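Local structure of IscA (Thermosynechococcus elongatus, 1X0G) at residues G23-S35 against G61-L74. The protein probably serves as a scaffold for iron-sulfur cluster biosynthesis, binding a [2Fe-2S] cluster in an asymmetric dimer. Residues are numbered along the deposited sequence; the frame is centred on the assembly and turned at random.
Sequences GQAAILRIQVQPS and GWTIAIAAEAAELL. With NA (sodium ion), chain G.
With chi1 at -89°, Trp62 swings its indole across the contact and lays one face over the methyl of Ala26, a CH-pi contact in which Ala26 CB stands 3.6 Å from the centroid of the six-membered ring of Trp62. Arg29, its CG anti to the backbone N (chi1 172°), runs extended as far as NE, where the guanidinium turns aside (chi4 -79°) and brings NH2 to 3.7 Å from CB of Ala67. Between these two points strands 27-34 and 62-66 illustrate parallel beta pairing, with five backbone hydrogen bonds, the first and last reaching Ala26 and Ala67 just beyond the strand ends. Ile27 and Thr63 lie side by side on the face that also carries Arg29 and Ala65. On the other face CD1 of Ile30 meets CD1 of Ile66 at 3.9 Å, while CG2 of Ile30 touches CD1 of Leu74. Beyond the end of strand 62-66, Val32, still in strand 27-34, continues the apolar seam toward helix 71-74, its CG2 3.8 Å from CD1 of Leu73 and its CG1 meeting CD2 of Leu74. Helix 6-15 packs on Trp62 through Ile9 and Leu12, so an alanine here would probably leave both the Ala26 methyl and that helix facing a gap. The Arg29 guanidinium is held at several points: NE makes a salt bridge to Asp54, and NH1 bonds in its own plane to Gln31 OE1 at 3.1 Å, although the donor stands above the amide plane. One water links Val32 N to Glu69 OE2. The backbone groups that pair across the strands thus satisfy one another, and Asp54 probably offsets the charge of the buried arginine.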
loop_
_atom_site.group_PDB
_atom_site.type_symbol
_atom_site.label_atom_id
_atom_site.label_comp_id
_atom_site.label_asym_id
_atom_site.label_seq_id
_atom_site.Cartn_x
_atom_site.Cartn_y
_atom_site.Cartn_z
ATOM N N GLY C 23 -12.827 -14.959 22.740
ATOM C CA GLY C 23 -13.833 -13.902 22.800
ATOM C C GLY C 23 -15.097 -14.643 23.195
ATOM O O GLY C 23 -16.093 -14.044 23.588
ATOM N N GLN C 24 -15.006 -15.970 23.042
ATOM C CA GLN C 24 -15.947 -17.013 23.498
ATOM C C GLN C 24 -17.378 -16.891 22.938
ATOM O O GLN C 24 -18.354 -17.384 23.554
ATOM C CB GLN C 24 -15.867 -17.190 25.024
ATOM C CG GLN C 24 -14.415 -17.191 25.508
ATOM C CD GLN C 24 -14.265 -17.745 26.893
ATOM O OE1 GLN C 24 -15.065 -17.451 27.776
ATOM N NE2 GLN C 24 -13.234 -18.559 27.098
ATOM N N ALA C 25 -17.456 -16.242 21.762
ATOM C CA ALA C 25 -18.678 -16.106 20.972
ATOM C C ALA C 25 -18.396 -16.715 19.646
ATOM O O ALA C 25 -17.275 -16.583 19.121
ATOM C CB ALA C 25 -19.026 -14.671 20.771
ATOM N N ALA C 26 -19.404 -17.380 19.091
ATOM C CA ALA C 26 -19.279 -17.869 17.720
ATOM C C ALA C 26 -19.357 -16.639 16.778
ATOM O O ALA C 26 -20.378 -16.434 16.080
ATOM C CB ALA C 26 -20.330 -18.956 17.396
ATOM N N ILE C 27 -18.301 -15.803 16.836
ATOM C CA ILE C 27 -18.135 -14.696 15.889
ATOM C C ILE C 27 -16.811 -14.675 15.087
ATOM O O ILE C 27 -15.704 -14.645 15.634
ATOM C CB ILE C 27 -18.485 -13.324 16.469
ATOM C CG1 ILE C 27 -19.912 -13.325 17.011
ATOM C CG2 ILE C 27 -18.521 -12.348 15.364
ATOM C CD1 ILE C 27 -20.161 -12.526 18.343
ATOM N N LEU C 28 -16.978 -14.714 13.778
ATOM C CA LEU C 28 -15.887 -14.690 12.872
ATOM C C LEU C 28 -15.932 -13.409 12.156
ATOM O O LEU C 28 -16.904 -13.101 11.490
ATOM C CB LEU C 28 -16.056 -15.746 11.805
ATOM C CG LEU C 28 -14.994 -15.731 10.699
ATOM C CD1 LEU C 28 -13.672 -16.065 11.339
ATOM C CD2 LEU C 28 -15.302 -16.784 9.589
ATOM N N ARG C 29 -14.852 -12.675 12.247
ATOM C CA ARG C 29 -14.835 -11.371 11.670
ATOM C C ARG C 29 -13.892 -11.434 10.530
ATOM O O ARG C 29 -12.768 -11.924 10.674
ATOM C CB ARG C 29 -14.416 -10.364 12.692
ATOM C CG ARG C 29 -14.206 -9.020 12.118
ATOM C CD ARG C 29 -14.210 -7.998 13.206
ATOM N NE ARG C 29 -14.715 -6.717 12.719
ATOM C CZ ARG C 29 -13.971 -5.876 12.010
ATOM N NH1 ARG C 29 -12.706 -6.242 11.738
ATOM N NH2 ARG C 29 -14.480 -4.718 11.549
ATOM N N ILE C 30 -14.402 -11.050 9.363
ATOM C CA ILE C 30 -13.638 -10.994 8.129
ATOM C C ILE C 30 -13.408 -9.543 7.679
ATOM O O ILE C 30 -14.297 -8.629 7.764
ATOM C CB ILE C 30 -14.342 -11.716 7.040
ATOM C CG1 ILE C 30 -14.680 -13.100 7.477
ATOM C CG2 ILE C 30 -13.412 -12.014 5.833
ATOM C CD1 ILE C 30 -15.320 -13.827 6.296
ATOM N N GLN C 31 -12.170 -9.308 7.269
ATOM C CA GLN C 31 -11.820 -8.004 6.699
ATOM C C GLN C 31 -10.677 -8.283 5.708
ATOM O O GLN C 31 -10.303 -9.477 5.579
ATOM C CB GLN C 31 -11.497 -7.017 7.794
ATOM C CG GLN C 31 -10.121 -7.030 8.312
ATOM C CD GLN C 31 -9.919 -6.005 9.408
ATOM O OE1 GLN C 31 -10.770 -5.137 9.625
ATOM N NE2 GLN C 31 -8.822 -6.111 10.134
ATOM N N VAL C 32 -10.141 -7.258 5.026
ATOM C CA VAL C 32 -8.969 -7.427 4.165
ATOM C C VAL C 32 -7.838 -6.572 4.613
ATOM O O VAL C 32 -8.021 -5.693 5.389
ATOM C CB VAL C 32 -9.259 -6.982 2.707
ATOM C CG1 VAL C 32 -10.341 -7.751 2.134
ATOM C CG2 VAL C 32 -9.584 -5.497 2.634
ATOM N N GLN C 33 -6.665 -6.751 4.039
ATOM C CA GLN C 33 -5.481 -5.988 4.442
ATOM C C GLN C 33 -4.650 -5.890 3.189
ATOM O O GLN C 33 -4.595 -6.853 2.484
ATOM C CB GLN C 33 -4.722 -6.901 5.298
ATOM C CG GLN C 33 -4.181 -6.316 6.499
ATOM C CD GLN C 33 -2.741 -6.896 6.747
ATOM O OE1 GLN C 33 -2.543 -8.167 6.661
ATOM N NE2 GLN C 33 -1.720 -5.975 7.037
ATOM N N PRO C 34 -4.010 -4.773 2.878
ATOM C CA PRO C 34 -3.205 -4.697 1.678
ATOM C C PRO C 34 -2.237 -5.844 1.643
ATOM O O PRO C 34 -1.841 -6.299 2.686
ATOM C CB PRO C 34 -2.366 -3.454 1.892
ATOM C CG PRO C 34 -3.185 -2.608 2.824
ATOM C CD PRO C 34 -4.011 -3.519 3.651
ATOM N N SER C 35 -1.817 -6.307 0.462
ATOM C CA SER C 35 -1.114 -7.557 0.347
ATOM C C SER C 35 0.109 -7.437 -0.579
ATOM O O SER C 35 0.147 -6.661 -1.512
ATOM C CB SER C 35 -2.056 -8.604 -0.174
ATOM O OG SER C 35 -1.324 -9.802 -0.381
ATOM N N GLY C 61 -25.360 -21.462 13.260
ATOM C CA GLY C 61 -25.140 -21.136 14.666
ATOM C C GLY C 61 -23.869 -20.322 14.843
ATOM O O GLY C 61 -23.264 -20.352 15.926
ATOM N N TRP C 62 -23.446 -19.641 13.772
ATOM C CA TRP C 62 -22.260 -18.802 13.783
ATOM C C TRP C 62 -22.517 -17.463 13.228
ATOM O O TRP C 62 -23.052 -17.332 12.130
ATOM C CB TRP C 62 -21.152 -19.380 12.931
ATOM C CG TRP C 62 -20.354 -20.254 13.702
ATOM C CD1 TRP C 62 -20.670 -21.511 14.065
ATOM C CD2 TRP C 62 -19.094 -19.961 14.284
ATOM N NE1 TRP C 62 -19.674 -22.042 14.830
ATOM C CE2 TRP C 62 -18.694 -21.109 14.998
ATOM C CE3 TRP C 62 -18.255 -18.845 14.267
ATOM C CZ2 TRP C 62 -17.492 -21.188 15.691
ATOM C CZ3 TRP C 62 -17.046 -18.917 14.963
ATOM C CH2 TRP C 62 -16.682 -20.087 15.674
ATOM N N THR C 63 -22.049 -16.454 13.947
ATOM C CA THR C 63 -22.133 -15.090 13.448
ATOM C C THR C 63 -20.927 -14.690 12.601
ATOM O O THR C 63 -19.763 -14.894 12.973
ATOM C CB THR C 63 -22.353 -14.089 14.570
ATOM O OG1 THR C 63 -23.316 -14.625 15.522
ATOM C CG2 THR C 63 -22.850 -12.788 13.968
ATOM N N ILE C 64 -21.217 -14.131 11.439
ATOM C CA ILE C 64 -20.168 -13.786 10.545
ATOM C C ILE C 64 -20.188 -12.327 10.264
ATOM O O ILE C 64 -21.168 -11.800 9.747
ATOM C CB ILE C 64 -20.261 -14.563 9.286
ATOM C CG1 ILE C 64 -19.775 -15.994 9.524
ATOM C CG2 ILE C 64 -19.306 -13.978 8.280
ATOM C CD1 ILE C 64 -20.821 -16.971 9.995
ATOM N N ALA C 65 -19.088 -11.666 10.621
ATOM C CA ALA C 65 -19.023 -10.204 10.604
ATOM C C ALA C 65 -18.072 -9.722 9.503
ATOM O O ALA C 65 -16.863 -10.029 9.531
ATOM C CB ALA C 65 -18.569 -9.745 11.904
ATOM N N ILE C 66 -18.605 -8.985 8.534
ATOM C CA ILE C 66 -17.779 -8.449 7.482
ATOM C C ILE C 66 -17.517 -6.977 7.749
ATOM O O ILE C 66 -18.465 -6.202 7.965
ATOM C CB ILE C 66 -18.531 -8.570 6.142
ATOM C CG1 ILE C 66 -19.081 -9.991 5.926
ATOM C CG2 ILE C 66 -17.631 -8.153 4.932
ATOM C CD1 ILE C 66 -18.005 -11.040 5.692
ATOM N N ALA C 67 -16.255 -6.557 7.743
ATOM C CA ALA C 67 -15.931 -5.127 7.941
ATOM C C ALA C 67 -16.555 -4.286 6.851
ATOM O O ALA C 67 -16.338 -4.545 5.687
ATOM C CB ALA C 67 -14.496 -4.965 7.852
ATOM N N ALA C 68 -17.308 -3.267 7.209
ATOM C CA ALA C 68 -18.137 -2.507 6.238
ATOM C C ALA C 68 -17.399 -1.887 5.056
ATOM O O ALA C 68 -17.938 -1.815 3.950
ATOM C CB ALA C 68 -18.980 -1.467 6.934
ATOM N N GLU C 69 -16.169 -1.472 5.259
ATOM C CA GLU C 69 -15.450 -0.876 4.140
ATOM C C GLU C 69 -15.003 -1.915 3.133
ATOM O O GLU C 69 -14.684 -1.626 1.994
ATOM C CB GLU C 69 -14.309 0.060 4.593
ATOM C CG GLU C 69 -14.033 0.107 6.135
ATOM C CD GLU C 69 -13.395 -1.234 6.635
ATOM O OE1 GLU C 69 -13.701 -1.662 7.785
ATOM O OE2 GLU C 69 -12.617 -1.836 5.845
ATOM N N ALA C 70 -15.069 -3.158 3.521
ATOM C CA ALA C 70 -14.666 -4.198 2.626
ATOM C C ALA C 70 -15.842 -4.949 2.051
ATOM O O ALA C 70 -15.663 -5.818 1.266
ATOM C CB ALA C 70 -13.752 -5.106 3.344
ATOM N N ALA C 71 -17.043 -4.611 2.457
ATOM C CA ALA C 71 -18.264 -5.125 1.840
ATOM C C ALA C 71 -18.154 -5.413 0.337
ATOM O O ALA C 71 -18.539 -6.510 -0.143
ATOM C CB ALA C 71 -19.430 -4.111 2.083
ATOM N N GLU C 72 -17.672 -4.402 -0.388
ATOM C CA GLU C 72 -17.579 -4.403 -1.835
ATOM C C GLU C 72 -16.594 -5.470 -2.292
ATOM O O GLU C 72 -16.770 -6.137 -3.325
ATOM C CB GLU C 72 -17.080 -3.042 -2.297
ATOM C CG GLU C 72 -16.858 -1.997 -1.137
ATOM C CD GLU C 72 -17.071 -0.509 -1.613
ATOM O OE1 GLU C 72 -16.856 -0.214 -2.825
ATOM O OE2 GLU C 72 -17.447 0.365 -0.789
ATOM N N LEU C 73 -15.539 -5.629 -1.516
ATOM C CA LEU C 73 -14.538 -6.608 -1.842
ATOM C C LEU C 73 -14.949 -8.046 -1.484
ATOM O O LEU C 73 -14.328 -8.977 -2.009
ATOM C CB LEU C 73 -13.224 -6.278 -1.192
ATOM C CG LEU C 73 -12.640 -4.913 -1.525
ATOM C CD1 LEU C 73 -11.431 -4.716 -0.556
ATOM C CD2 LEU C 73 -12.130 -4.901 -2.893
ATOM N N LEU C 74 -15.994 -8.237 -0.667
ATOM C CA LEU C 74 -16.233 -9.539 -0.034
ATOM C C LEU C 74 -17.619 -10.070 -0.246
ATOM O O LEU C 74 -17.843 -11.244 0.065
ATOM C CB LEU C 74 -15.991 -9.516 1.488
ATOM C CG LEU C 74 -14.593 -9.219 2.030
ATOM C CD1 LEU C 74 -14.550 -9.134 3.531
ATOM C CD2 LEU C 74 -13.441 -10.108 1.532
HETATM NA NA NA G . 0.970 -6.249 -3.828
HETATM O O HOH W 1 -11.138 -4.275 5.893
HETATM O O HOH W 2 2.998 -5.689 -3.412
#